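Local coordinates for START domain-containing protein 10 (Homo sapiens, PDB 6SER), which transfers phosphatidylcholine and phosphatidylethanolamine between membranes, preferring lipids with a palmitoyl or stearoyl chain at sn-1 and an unsaturated C18 chain at sn-2, at residues N111-Y116 / T132-L137; L125-V130 / K159-A164; R163-Q168 / S253-D258. One frame throughout, in Å; residues are numbered along the deposited sequence.

Interaction 1: residues N111-Y116 / T132-L137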
ATOM      1  N   ASN A 111     -16.070  -0.424   3.153  1.00 28.67           N
ATOM      2  CA  ASN A 111     -14.836  -0.669   2.408  1.00 28.60           C
ATOM      3  C   ASN A 111     -13.777   0.402   2.693  1.00 29.86           C
ATOM      4  O   ASN A 111     -12.979   0.745   1.822  1.00 27.74           O
ATOM      5  CB  ASN A 111     -15.107  -0.765   0.902  1.00 23.37           C
ATOM      6  CG  ASN A 111     -15.688   0.519   0.317  1.00 27.01           C
ATOM      7  OD1 ASN A 111     -16.520   1.178   0.934  1.00 30.00           O
ATOM      8  ND2 ASN A 111     -15.243   0.878  -0.886  1.00 27.82           N
ATOM      9  N   ALA A 112     -13.730   0.936   3.917  1.00 24.83           N
ATOM     10  CA  ALA A 112     -12.657   1.865   4.284  1.00 27.22           C
ATOM     11  C   ALA A 112     -12.351   1.728   5.765  1.00 30.34           C
ATOM     12  O   ALA A 112     -13.273   1.722   6.581  1.00 28.14           O
ATOM     13  CB  ALA A 112     -13.022   3.318   3.970  1.00 22.33           C
ATOM     14  N   ASP A 113     -11.068   1.631   6.113  1.00 21.41           N
ATOM     15  CA  ASP A 113     -10.696   1.530   7.514  1.00 30.73           C
ATOM     16  C   ASP A 113      -9.403   2.302   7.767  1.00 32.06           C
ATOM     17  O   ASP A 113      -8.841   2.943   6.874  1.00 31.21           O
ATOM     18  CB  ASP A 113     -10.607   0.059   7.955  1.00 30.55           C
ATOM     19  CG  ASP A 113      -9.530  -0.721   7.240  1.00 33.86           C
ATOM     20  OD1 ASP A 113      -8.697  -0.116   6.540  1.00 38.42           O
ATOM     21  OD2 ASP A 113      -9.519  -1.964   7.381  1.00 43.52           O
ATOM     22  N   VAL A 114      -8.955   2.248   9.016  1.00 26.37           N
ATOM     23  CA  VAL A 114      -7.743   2.908   9.476  1.00 24.13           C
ATOM     24  C   VAL A 114      -6.865   1.853  10.132  1.00 23.06           C
ATOM     25  O   VAL A 114      -7.350   1.048  10.935  1.00 28.03           O
ATOM     26  CB  VAL A 114      -8.052   4.054  10.463  1.00 22.80           C
ATOM     27  CG1 VAL A 114      -6.767   4.832  10.804  1.00 22.76           C
ATOM     28  CG2 VAL A 114      -9.102   4.976   9.883  1.00 28.18           C
ATOM     29  N   GLY A 115      -5.567   1.874   9.811  1.00 24.12           N
ATOM     30  CA  GLY A 115      -4.667   0.840  10.273  1.00 26.43           C
ATOM     31  C   GLY A 115      -3.270   1.356  10.541  1.00 28.09           C
ATOM     32  O   GLY A 115      -2.927   2.516  10.262  1.00 20.53           O
ATOM     33  N   TYR A 116      -2.455   0.448  11.086  1.00 24.13           N
ATOM     34  CA  TYR A 116      -1.140   0.742  11.621  1.00 26.18           C
ATOM     35  C   TYR A 116      -0.138  -0.227  11.027  1.00 26.82           C
ATOM     36  O   TYR A 116      -0.439  -1.409  10.853  1.00 31.50           O
ATOM     37  CB  TYR A 116      -1.120   0.609  13.149  1.00 26.18           C
ATOM     38  CG  TYR A 116       0.236   0.878  13.740  1.00 27.27           C
ATOM     39  CD1 TYR A 116       0.651   2.184  14.006  1.00 26.03           C
ATOM     40  CD2 TYR A 116       1.103  -0.158  14.031  1.00 29.26           C
ATOM     41  CE1 TYR A 116       1.886   2.449  14.541  1.00 29.91           C
ATOM     42  CE2 TYR A 116       2.333   0.099  14.575  1.00 30.20           C
ATOM     43  CZ  TYR A 116       2.726   1.408  14.819  1.00 32.87           C
ATOM     44  OH  TYR A 116       3.963   1.677  15.349  1.00 25.74           O
ATOM     45  N   THR A 132      -2.565   4.926   8.388  1.00 24.75           N
ATOM     46  CA  THR A 132      -3.124   5.188   7.067  1.00 29.47           C
ATOM     47  C   THR A 132      -4.625   4.934   7.039  1.00 27.00           C
ATOM     48  O   THR A 132      -5.137   4.064   7.748  1.00 25.09           O
ATOM     49  CB  THR A 132      -2.453   4.322   5.983  1.00 31.84           C
ATOM     50  OG1 THR A 132      -2.538   2.944   6.360  1.00 32.45           O
ATOM     51  CG2 THR A 132      -0.988   4.700   5.809  1.00 22.81           C
ATOM     52  N   LEU A 133      -5.324   5.707   6.212  1.00 24.90           N
ATOM     53  CA  LEU A 133      -6.691   5.396   5.833  1.00 22.46           C
ATOM     54  C   LEU A 133      -6.638   4.580   4.548  1.00 28.84           C
ATOM     55  O   LEU A 133      -6.083   5.031   3.544  1.00 27.83           O
ATOM     56  CB  LEU A 133      -7.515   6.669   5.651  1.00 25.38           C
ATOM     57  CG  LEU A 133      -9.029   6.552   5.421  1.00 33.74           C
ATOM     58  CD1 LEU A 133      -9.664   7.899   5.657  1.00 27.93           C
ATOM     59  CD2 LEU A 133      -9.382   6.082   4.011  1.00 27.67           C
ATOM     60  N   ARG A 134      -7.194   3.380   4.588  1.00 26.92           N
ATOM     61  CA  ARG A 134      -7.160   2.444   3.475  1.00 25.38           C
ATOM     62  C   ARG A 134      -8.574   2.265   2.948  1.00 27.77           C
ATOM     63  O   ARG A 134      -9.526   2.194   3.733  1.00 28.86           O
ATOM     64  CB  ARG A 134      -6.584   1.083   3.930  1.00 27.14           C
ATOM     65  CG  ARG A 134      -6.338   0.077   2.819  1.00 37.09           C
ATOM     66  CD  ARG A 134      -5.543  -1.131   3.321  1.00 38.32           C
ATOM     67  NE  ARG A 134      -6.357  -2.090   4.076  1.00 59.26           N
ATOM     68  CZ  ARG A 134      -6.456  -2.127   5.407  1.00 54.91           C
ATOM     69  NH1 ARG A 134      -7.217  -3.050   5.997  1.00 43.09           N
ATOM     70  NH2 ARG A 134      -5.801  -1.246   6.156  1.00 56.37           N
ATOM     71  N   SER A 135      -8.719   2.192   1.623  1.00 26.71           N
ATOM     72  CA  SER A 135     -10.014   1.885   1.031  1.00 25.21           C
ATOM     73  C   SER A 135      -9.843   1.022  -0.209  1.00 26.77           C
ATOM     74  O   SER A 135      -8.852   1.144  -0.934  1.00 29.60           O
ATOM     75  CB  SER A 135     -10.788   3.143   0.667  1.00 24.01           C
ATOM     76  OG  SER A 135     -12.142   2.810   0.403  1.00 29.03           O
ATOM     77  N   TRP A 136     -10.822   0.155  -0.451  1.00 24.82           N
ATOM     78  CA  TRP A 136     -10.714  -0.868  -1.479  1.00 27.66           C
ATOM     79  C   TRP A 136     -11.994  -0.952  -2.292  1.00 28.71           C
ATOM     80  O   TRP A 136     -13.086  -0.673  -1.793  1.00 29.80           O
ATOM     81  CB  TRP A 136     -10.394  -2.239  -0.871  1.00 24.20           C
ATOM     82  CG  TRP A 136     -11.258  -2.635   0.289  1.00 25.78           C
ATOM     83  CD1 TRP A 136     -12.353  -3.455   0.249  1.00 23.54           C
ATOM     84  CD2 TRP A 136     -11.084  -2.266   1.667  1.00 24.98           C
ATOM     85  NE1 TRP A 136     -12.873  -3.614   1.514  1.00 24.79           N
ATOM     86  CE2 TRP A 136     -12.120  -2.890   2.401  1.00 25.36           C
ATOM     87  CE3 TRP A 136     -10.156  -1.473   2.352  1.00 25.97           C
ATOM     88  CZ2 TRP A 136     -12.250  -2.744   3.788  1.00 28.81           C
ATOM     89  CZ3 TRP A 136     -10.294  -1.316   3.727  1.00 22.98           C
ATOM     90  CH2 TRP A 136     -11.329  -1.950   4.429  1.00 28.87           C
ATOM     91  N   LEU A 137     -11.845  -1.349  -3.558  1.00 33.14           N
ATOM     92  CA  LEU A 137     -12.970  -1.406  -4.481  1.00 30.95           C
ATOM     93  C   LEU A 137     -12.743  -2.442  -5.574  1.00 37.70           C
ATOM     94  O   LEU A 137     -11.872  -2.257  -6.437  1.00 35.50           O
ATOM     95  CB  LEU A 137     -13.209  -0.031  -5.118  1.00 30.51           C
ATOM     96  CG  LEU A 137     -14.482   0.130  -5.951  1.00 41.55           C
ATOM     97  CD1 LEU A 137     -15.714  -0.119  -5.083  1.00 33.39           C
ATOM     98  CD2 LEU A 137     -14.538   1.517  -6.577  1.00 43.62           C
TER
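Asp-113 and Arg-134 form a salt bridge across the two strands, with OD2 of Asp-113 2.9 Å from NH1 of Arg-134. The carboxylate is not coplanar with the guanidinium: their planes stand 64° apart, and Asp-113 OD1 lies 3.0 Å above the guanidinium plane of Arg-134, offset toward its rim. Asp-104 also forms a salt bridge with Arg-134 NH1, so the arginine probably offsets the repulsion between two closely spaced acids.

At the start of strand 112-116, Asn-111 O accepts from two donors on opposite faces of its carbonyl plane, Ser-135 OG at 2.6 Å and Trp-136 N at 3.2 Å. The side chain of Asn-111 returns a bond, ND2 to Trp-136 O, at 2.8 Å and with an N-H...O angle of 165°. Four further backbone bonds join the hydrogen-bonded pairs Asp-113/Arg-134 and Gly-115/Thr-132.

Trp-136 has CG between its backbone N and carbonyl carbon (chi1 49°), which starts the indole on its way back over Asn-111. CB of Asn-111 lies over the face of the five-membered ring of Trp-136, 3.9 Å from its centroid, a CH-pi contact. Asp-113 OD1 meets the ring edge at Trp-136 CZ3, 3.5 Å away, while the rings of His-87 and Trp-136 meet edge-to-face. Ala-112, Val-114, Leu-133 and Ser-135 share the other face of the sheet, where Leu-108 touches both Val-114 and Leu-133. The alternating hydrogen-bonded and non-hydrogen-bonded pairs show antiparallel pairing, and consecutive strands 112-119 and 127-139 thus form a beta hairpin, part of the curved START-domain sheet.

Interaction 2: residues L125-V130 / K159-A164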
ATOM      1  N   LEU A 125      19.666   3.955  11.033  1.00 40.69           N
ATOM      2  CA  LEU A 125      18.307   4.506  10.913  1.00 41.60           C
ATOM      3  C   LEU A 125      17.395   3.951  11.985  1.00 41.34           C
ATOM      4  O   LEU A 125      17.618   2.884  12.465  1.00 40.31           O
ATOM      5  CB  LEU A 125      17.744   4.144   9.553  1.00 39.50           C
ATOM      6  CG  LEU A 125      18.494   4.680   8.354  1.00 44.38           C
ATOM      7  CD1 LEU A 125      18.072   3.927   7.146  1.00 46.57           C
ATOM      8  CD2 LEU A 125      18.244   6.145   8.153  1.00 37.24           C
ATOM      9  N   LYS A 126      16.384   4.702  12.317  1.00 33.21           N
ATOM     10  CA  LYS A 126      15.429   4.117  13.265  1.00 46.21           C
ATOM     11  C   LYS A 126      14.293   3.395  12.525  1.00 42.71           C
ATOM     12  O   LYS A 126      14.189   3.518  11.353  1.00 33.04           O
ATOM     13  CB  LYS A 126      15.206   4.996  14.487  1.00 42.42           C
ATOM     14  CG  LYS A 126      14.274   6.158  14.416  1.00 41.88           C
ATOM     15  CD  LYS A 126      14.771   7.291  15.275  1.00 46.90           C
ATOM     16  CE  LYS A 126      14.737   7.063  16.755  1.00 42.34           C
ATOM     17  NZ  LYS A 126      14.250   8.232  17.488  1.00 33.17           N
ATOM     18  N   ASN A 127      13.521   2.617  13.250  1.00 32.76           N
ATOM     19  CA  ASN A 127      12.364   1.931  12.664  1.00 37.07           C
ATOM     20  C   ASN A 127      11.272   2.959  12.394  1.00 33.61           C
ATOM     21  O   ASN A 127      11.260   3.962  12.996  1.00 32.59           O
ATOM     22  CB  ASN A 127      11.916   0.757  13.526  1.00 38.94           C
ATOM     23  CG  ASN A 127      12.985  -0.271  13.771  1.00 40.30           C
ATOM     24  OD1 ASN A 127      13.779  -0.560  12.924  1.00 39.12           O
ATOM     25  ND2 ASN A 127      12.986  -0.849  14.935  1.00 36.11           N
ATOM     26  N   ARG A 128      10.387   2.654  11.478  1.00 35.11           N
ATOM     27  CA  ARG A 128       9.354   3.581  11.000  1.00 34.19           C
ATOM     28  C   ARG A 128       7.959   3.023  11.213  1.00 31.79           C
ATOM     29  O   ARG A 128       7.823   1.894  11.278  1.00 30.91           O
ATOM     30  CB  ARG A 128       9.579   3.837   9.524  1.00 32.70           C
ATOM     31  CG  ARG A 128      10.338   5.116   9.267  1.00 47.29           C
ATOM     32  CD  ARG A 128      11.703   4.924   8.721  1.00 42.53           C
ATOM     33  NE  ARG A 128      12.192   6.243   8.520  1.00 63.36           N
ATOM     34  CZ  ARG A 128      13.377   6.656   8.834  1.00 33.50           C
ATOM     35  NH1 ARG A 128      14.260   5.835   9.312  1.00 40.37           N
ATOM     36  NH2 ARG A 128      13.663   7.892   8.647  1.00 53.71           N
ATOM     37  N   ASP A 129       6.980   3.885  11.285  1.00 29.56           N
ATOM     38  CA  ASP A 129       5.566   3.517  11.421  1.00 27.51           C
ATOM     39  C   ASP A 129       4.693   4.489  10.648  1.00 27.42           C
ATOM     40  O   ASP A 129       5.066   5.564  10.470  1.00 24.53           O
ATOM     41  CB  ASP A 129       5.149   3.290  12.871  1.00 30.93           C
ATOM     42  CG  ASP A 129       5.115   4.477  13.794  1.00 34.17           C
ATOM     43  OD1 ASP A 129       5.581   5.511  13.444  1.00 27.25           O
ATOM     44  OD2 ASP A 129       4.655   4.305  14.832  1.00 26.53           O
ATOM     45  N   VAL A 130       3.543   4.023  10.262  1.00 25.69           N
ATOM     46  CA  VAL A 130       2.528   4.796   9.535  1.00 26.55           C
ATOM     47  C   VAL A 130       1.147   4.490  10.066  1.00 33.27           C
ATOM     48  O   VAL A 130       0.894   3.428  10.480  1.00 25.20           O
ATOM     49  CB  VAL A 130       2.558   4.527   8.028  1.00 27.85           C
ATOM     50  CG1 VAL A 130       3.713   5.192   7.366  1.00 24.76           C
ATOM     51  CG2 VAL A 130       2.518   3.072   7.679  1.00 21.91           C
ATOM     52  N   LYS A 159       8.561   8.018  20.371  1.00 37.51           N
ATOM     53  CA  LYS A 159       9.908   8.580  20.365  1.00 40.86           C
ATOM     54  C   LYS A 159      10.911   7.615  19.745  1.00 35.10           C
ATOM     55  O   LYS A 159      11.903   8.056  19.154  1.00 33.68           O
ATOM     56  CB  LYS A 159      10.340   8.969  21.782  1.00 45.72           C
ATOM     57  CG  LYS A 159      10.970   7.830  22.560  1.00 56.38           C
ATOM     58  CD  LYS A 159      11.754   8.324  23.758  1.00 61.00           C
ATOM     59  CE  LYS A 159      10.834   8.795  24.860  1.00 65.13           C
ATOM     60  NZ  LYS A 159      11.560   8.867  26.157  1.00 75.59           N
ATOM     61  N   ASP A 160      10.659   6.305  19.833  1.00 31.13           N
ATOM     62  CA  ASP A 160      11.594   5.312  19.309  1.00 32.02           C
ATOM     63  C   ASP A 160      11.436   5.050  17.813  1.00 38.73           C
ATOM     64  O   ASP A 160      12.308   4.399  17.221  1.00 37.17           O
ATOM     65  CB  ASP A 160      11.446   3.996  20.082  1.00 42.99           C
ATOM     66  CG  ASP A 160       9.994   3.602  20.297  1.00 43.90           C
ATOM     67  OD1 ASP A 160       9.625   2.470  19.931  1.00 65.31           O
ATOM     68  OD2 ASP A 160       9.219   4.430  20.821  1.00 49.32           O
ATOM     69  N   LEU A 161      10.372   5.551  17.185  1.00 32.41           N
ATOM     70  CA  LEU A 161      10.090   5.285  15.779  1.00 33.14           C
ATOM     71  C   LEU A 161       9.885   6.594  15.034  1.00 34.54           C
ATOM     72  O   LEU A 161       9.260   7.521  15.548  1.00 27.94           O
ATOM     73  CB  LEU A 161       8.825   4.421  15.597  1.00 35.04           C
ATOM     74  CG  LEU A 161       8.832   2.897  15.756  1.00 42.80           C
ATOM     75  CD1 LEU A 161      10.231   2.373  15.749  1.00 41.93           C
ATOM     76  CD2 LEU A 161       8.151   2.516  17.033  1.00 40.43           C
ATOM     77  N   VAL A 162      10.312   6.614  13.799  1.00 25.25           N
ATOM     78  CA  VAL A 162      10.072   7.795  12.962  1.00 29.80           C
ATOM     79  C   VAL A 162       8.694   7.635  12.353  1.00 27.54           C
ATOM     80  O   VAL A 162       8.456   6.643  11.836  1.00 32.72           O
ATOM     81  CB  VAL A 162      11.145   7.908  11.880  1.00 33.73           C
ATOM     82  CG1 VAL A 162      10.823   8.984  10.888  1.00 26.28           C
ATOM     83  CG2 VAL A 162      12.489   8.146  12.500  1.00 33.65           C
ATOM     84  N   ARG A 163       7.832   8.606  12.501  1.00 27.36           N
ATOM     85  CA  ARG A 163       6.517   8.535  11.858  1.00 26.53           C
ATOM     86  C   ARG A 163       6.644   8.960  10.413  1.00 29.33           C
ATOM     87  O   ARG A 163       6.820  10.052  10.168  1.00 35.10           O
ATOM     88  CB  ARG A 163       5.461   9.365  12.564  1.00 29.85           C
ATOM     89  CG  ARG A 163       4.089   9.205  11.945  1.00 33.50           C
ATOM     90  CD  ARG A 163       3.660   7.812  12.249  1.00 31.47           C
ATOM     91  NE  ARG A 163       2.671   8.124  13.184  1.00 45.03           N
ATOM     92  CZ  ARG A 163       2.541   7.738  14.399  1.00 30.61           C
ATOM     93  NH1 ARG A 163       3.319   6.860  14.960  1.00 51.67           N
ATOM     94  NH2 ARG A 163       1.535   8.213  15.049  1.00 34.32           N
ATOM     95  N   ALA A 164       6.510   8.035   9.507  1.00 29.83           N
ATOM     96  CA  ALA A 164       6.547   8.315   8.075  1.00 25.14           C
ATOM     97  C   ALA A 164       5.173   8.756   7.605  1.00 30.22           C
ATOM     98  O   ALA A 164       4.236   8.697   8.321  1.00 25.72           O
ATOM     99  CB  ALA A 164       7.009   7.109   7.356  1.00 33.08           C
TER
HETATM  100  O   HOH W   1      13.698   2.356  16.077  1.00 38.35           O
HETATM  101  O   HOH W   2       6.337   7.231  15.599  1.00 34.56           O
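Val-162 packs between Lys-126 and Arg-128 of the neighbouring strand. Its CG2 is tight against Lys-126 CG at 3.3 Å, the two side chains crossing at about a right angle. Alongside Arg-128, Val-162 CB sits 3.8 Å above the guanidinium plane of that arginine, offset toward its rim; NH2 of Arg-128 bonds to Pro-191 O. Lys-126 bends onward past Val-162 and its NZ donates to Lys-159 O at 2.9 Å.

On the other face, Asp-129 receives NH1 of Arg-163. The bond from Arg-163 NH1 to Asp-129 OD1 is 3.0 Å long and almost straight, with an N-H...O angle of 177°. It lies in the guanidinium plane but meets OD1 from above the carboxylate plane; the second link, to OD2, is weak. Tyr-116 OH hydrogen-bonds to OD2, so both carboxylate oxygens are engaged.

Leu-161 lies with its CD1 3.3 Å from Asn-127 O, which accepts from Val-162 N. With Asp-129 N to Val-162 O and Ala-164 N to Asp-129 O, the backbone bonds alternate between the strands, as in parallel pairing. Main-chain bonds therefore set the alignment, while the tyrosine and arginine together would favour a charged, fixed carboxylate on Asp-129.

Interaction 3: residues R163-Q168 / S253-D258; sequences RAVSIQ and SVQHAD
Val-165 presents both methyl groups to Gln-255, bringing the C-terminal segment against a strand of the START-domain sheet. CG2 of Val-165 is 3.7 Å from CG of Gln-255, and CG1 of Val-165 is 3.8 Å from the same carbon, so the methylene sits against the fork of the valine. The touch continues along the glutamine to its amide, where NE2 of Gln-255 comes 3.8 Å from Val-165 CG2. A second, smaller apolar contact lies beside it: Ile-167 CG1 meets Ala-257 CB at 3.9 Å. The side chains of Val-165 and Gln-255 cross obliquely, and the contact buries 197 Å² in all, through van der Waals contacts alone.

The next shell fixes these groups. Val-165 and Ser-166 have backbone bonds to Asp-190 and Ser-149 respectively, placing this strand between strands 181-190 and 142-151. Ile-167 and Gln-168 both face Gln-188, a classic beta bulge that marks the corner where the chain turns. On the opposing side, residues 253-254 form a weakly bonded strand antiparallel to 142-151, and Gln-255 packs on Ser-149 and Lys-151. Ala-257 O accepts from Lys-192 NZ, a residue that also touches Val-165, which ties the outgoing tail to the same neighbourhood.

The glutamine's conformation completes the arrangement. Its CG is anti to the backbone N (chi1 172°), and a bend at chi2 of 70° swings CD out of the extended line. The amide then closes back on its own segment: Gln-255 NE2 donates to His-256 O at 3.0 Å, with an N-H...O angle of 169°.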
ATOM      1  N   ARG A 163       7.832   8.606  12.501  1.00 27.36           N
ATOM      2  CA  ARG A 163       6.517   8.535  11.858  1.00 26.53           C
ATOM      3  C   ARG A 163       6.644   8.960  10.413  1.00 29.33           C
ATOM      4  O   ARG A 163       6.820  10.052  10.168  1.00 35.10           O
ATOM      5  CB  ARG A 163       5.461   9.365  12.564  1.00 29.85           C
ATOM      6  CG  ARG A 163       4.089   9.205  11.945  1.00 33.50           C
ATOM      7  CD  ARG A 163       3.660   7.812  12.249  1.00 31.47           C
ATOM      8  NE  ARG A 163       2.671   8.124  13.184  1.00 45.03           N
ATOM      9  CZ  ARG A 163       2.541   7.738  14.399  1.00 30.61           C
ATOM     10  NH1 ARG A 163       3.319   6.860  14.960  1.00 51.67           N
ATOM     11  NH2 ARG A 163       1.535   8.213  15.049  1.00 34.32           N
ATOM     12  N   ALA A 164       6.510   8.035   9.507  1.00 29.83           N
ATOM     13  CA  ALA A 164       6.547   8.315   8.075  1.00 25.14           C
ATOM     14  C   ALA A 164       5.173   8.756   7.605  1.00 30.22           C
ATOM     15  O   ALA A 164       4.236   8.697   8.321  1.00 25.72           O
ATOM     16  CB  ALA A 164       7.009   7.109   7.356  1.00 33.08           C
ATOM     17  N   VAL A 165       5.154   9.243   6.403  1.00 23.99           N
ATOM     18  CA  VAL A 165       3.924   9.750   5.788  1.00 26.16           C
ATOM     19  C   VAL A 165       3.737   9.101   4.432  1.00 31.45           C
ATOM     20  O   VAL A 165       4.533   9.227   3.590  1.00 28.78           O
ATOM     21  CB  VAL A 165       3.923  11.270   5.629  1.00 29.99           C
ATOM     22  CG1 VAL A 165       2.673  11.744   4.951  1.00 27.69           C
ATOM     23  CG2 VAL A 165       4.190  12.016   6.892  1.00 24.56           C
ATOM     24  N   SER A 166       2.646   8.416   4.296  1.00 30.47           N
ATOM     25  CA  SER A 166       2.244   7.852   3.013  1.00 28.25           C
ATOM     26  C   SER A 166       1.396   8.899   2.296  1.00 30.31           C
ATOM     27  O   SER A 166       0.222   9.083   2.624  1.00 28.96           O
ATOM     28  CB  SER A 166       1.491   6.538   3.224  1.00 32.01           C
ATOM     29  OG  SER A 166       0.735   6.200   2.063  1.00 31.19           O
ATOM     30  N   ILE A 167       1.989   9.574   1.326  1.00 29.45           N
ATOM     31  CA  ILE A 167       1.275  10.626   0.558  1.00 33.58           C
ATOM     32  C   ILE A 167       0.185   9.947  -0.258  1.00 32.40           C
ATOM     33  O   ILE A 167      -0.877  10.418  -0.253  1.00 54.89           O
ATOM     34  CB  ILE A 167       2.188  11.530  -0.288  1.00 31.15           C
ATOM     35  CG1 ILE A 167       3.183  12.286   0.568  1.00 35.64           C
ATOM     36  CG2 ILE A 167       1.401  12.492  -1.109  1.00 23.03           C
ATOM     37  CD1 ILE A 167       4.478  11.649   0.665  1.00 38.85           C
ATOM     38  N   GLN A 168       0.508   8.836  -0.871  1.00 34.92           N
ATOM     39  CA  GLN A 168      -0.429   8.010  -1.629  1.00 34.35           C
ATOM     40  C   GLN A 168       0.258   6.693  -1.912  1.00 35.90           C
ATOM     41  O   GLN A 168       1.348   6.715  -2.280  1.00 41.91           O
ATOM     42  CB  GLN A 168      -0.807   8.675  -2.930  1.00 28.30           C
ATOM     43  CG  GLN A 168      -1.382   7.718  -3.916  1.00 52.66           C
ATOM     44  CD  GLN A 168      -1.535   8.323  -5.283  1.00 53.47           C
ATOM     45  OE1 GLN A 168      -0.611   8.818  -5.888  1.00 52.59           O
ATOM     46  NE2 GLN A 168      -2.754   8.314  -5.745  1.00 59.90           N
ATOM     47  N   SER A 253      -7.410  13.320  11.842  1.00 34.25           N
ATOM     48  CA  SER A 253      -6.797  14.570  11.417  1.00 40.00           C
ATOM     49  C   SER A 253      -5.898  14.323  10.217  1.00 32.55           C
ATOM     50  O   SER A 253      -5.382  13.220  10.014  1.00 39.24           O
ATOM     51  CB  SER A 253      -5.977  15.222  12.543  1.00 31.39           C
ATOM     52  OG  SER A 253      -6.820  15.894  13.447  1.00 44.44           O
ATOM     53  N   VAL A 254      -5.721  15.378   9.425  1.00 38.20           N
ATOM     54  CA  VAL A 254      -4.850  15.335   8.256  1.00 38.05           C
ATOM     55  C   VAL A 254      -3.403  15.137   8.680  1.00 41.14           C
ATOM     56  O   VAL A 254      -2.934  15.742   9.650  1.00 40.82           O
ATOM     57  CB  VAL A 254      -4.999  16.636   7.450  1.00 51.94           C
ATOM     58  CG1 VAL A 254      -3.767  16.883   6.596  1.00 53.38           C
ATOM     59  CG2 VAL A 254      -6.233  16.577   6.597  1.00 54.41           C
ATOM     60  N   GLN A 255      -2.677  14.308   7.934  1.00 37.10           N
ATOM     61  CA  GLN A 255      -1.231  14.170   8.084  1.00 44.22           C
ATOM     62  C   GLN A 255      -0.543  14.863   6.915  1.00 48.26           C
ATOM     63  O   GLN A 255      -0.561  14.357   5.788  1.00 49.54           O
ATOM     64  CB  GLN A 255      -0.806  12.708   8.141  1.00 39.50           C
ATOM     65  CG  GLN A 255       0.700  12.566   8.100  1.00 33.02           C
ATOM     66  CD  GLN A 255       1.339  13.059   9.382  1.00 42.25           C
ATOM     67  OE1 GLN A 255       1.115  12.490  10.459  1.00 35.05           O
ATOM     68  NE2 GLN A 255       2.123  14.130   9.283  1.00 43.95           N
ATOM     69  N   HIS A 256       0.088  16.000   7.189  1.00 52.39           N
ATOM     70  CA  HIS A 256       0.817  16.730   6.163  1.00 56.32           C
ATOM     71  C   HIS A 256       2.169  16.086   5.886  1.00 48.92           C
ATOM     72  O   HIS A 256       2.844  15.601   6.800  1.00 44.77           O
ATOM     73  CB  HIS A 256       1.023  18.180   6.590  1.00 61.10           C
ATOM     74  CG  HIS A 256      -0.246  18.960   6.703  1.00 62.19           C
ATOM     75  ND1 HIS A 256      -1.054  19.225   5.617  1.00 67.42           N
ATOM     76  CD2 HIS A 256      -0.843  19.542   7.769  1.00 65.65           C
ATOM     77  CE1 HIS A 256      -2.093  19.939   6.011  1.00 75.45           C
ATOM     78  NE2 HIS A 256      -1.992  20.142   7.313  1.00 70.87           N
ATOM     79  N   ALA A 257       2.562  16.089   4.610  1.00 63.63           N
ATOM     80  CA  ALA A 257       3.882  15.583   4.243  1.00 68.75           C
ATOM     81  C   ALA A 257       4.976  16.471   4.809  1.00 73.01           C
ATOM     82  O   ALA A 257       6.038  15.985   5.218  1.00 76.04           O
ATOM     83  CB  ALA A 257       4.008  15.490   2.722  1.00 60.04           C
ATOM     84  N   ASP A 258       4.730  17.779   4.840  1.00 88.52           N
ATOM     85  CA  ASP A 258       5.658  18.764   5.373  1.00 90.25           C
ATOM     86  C   ASP A 258       4.846  19.811   6.116  1.00 90.87           C
ATOM     87  O   ASP A 258       3.889  20.361   5.563  1.00 90.43           O
ATOM     88  CB  ASP A 258       6.490  19.400   4.251  1.00 88.99           C
ATOM     89  CG  ASP A 258       5.689  19.613   2.977  1.00100.23           C
ATOM     90  OD1 ASP A 258       6.240  20.190   2.016  1.00106.41           O
ATOM     91  OD2 ASP A 258       4.503  19.215   2.940  1.00110.78           O
TER

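In the fold
From the N terminus, residues 111-116 open interaction 1, which 132-137 closes as a hairpin after 15 intervening residues that include no helix. Before it closes, 125-130 opens interaction 2, so the two loops cross; both use strand 127-139, which pairs with strand 112-119 and with strand 161-175. A tyrosine of the first, Tyr-116, joins them through Asp-129. Interaction 3 starts where interaction 2 ends, sharing Arg-163 and Ala-164, and lies in series with interaction 1. Its 84-residue loop takes in strand 181-190 and helix 197-227 before the C-terminal segment returns to the sheet. Thr-132 packing on Ser-166 links interactions 1 and 3.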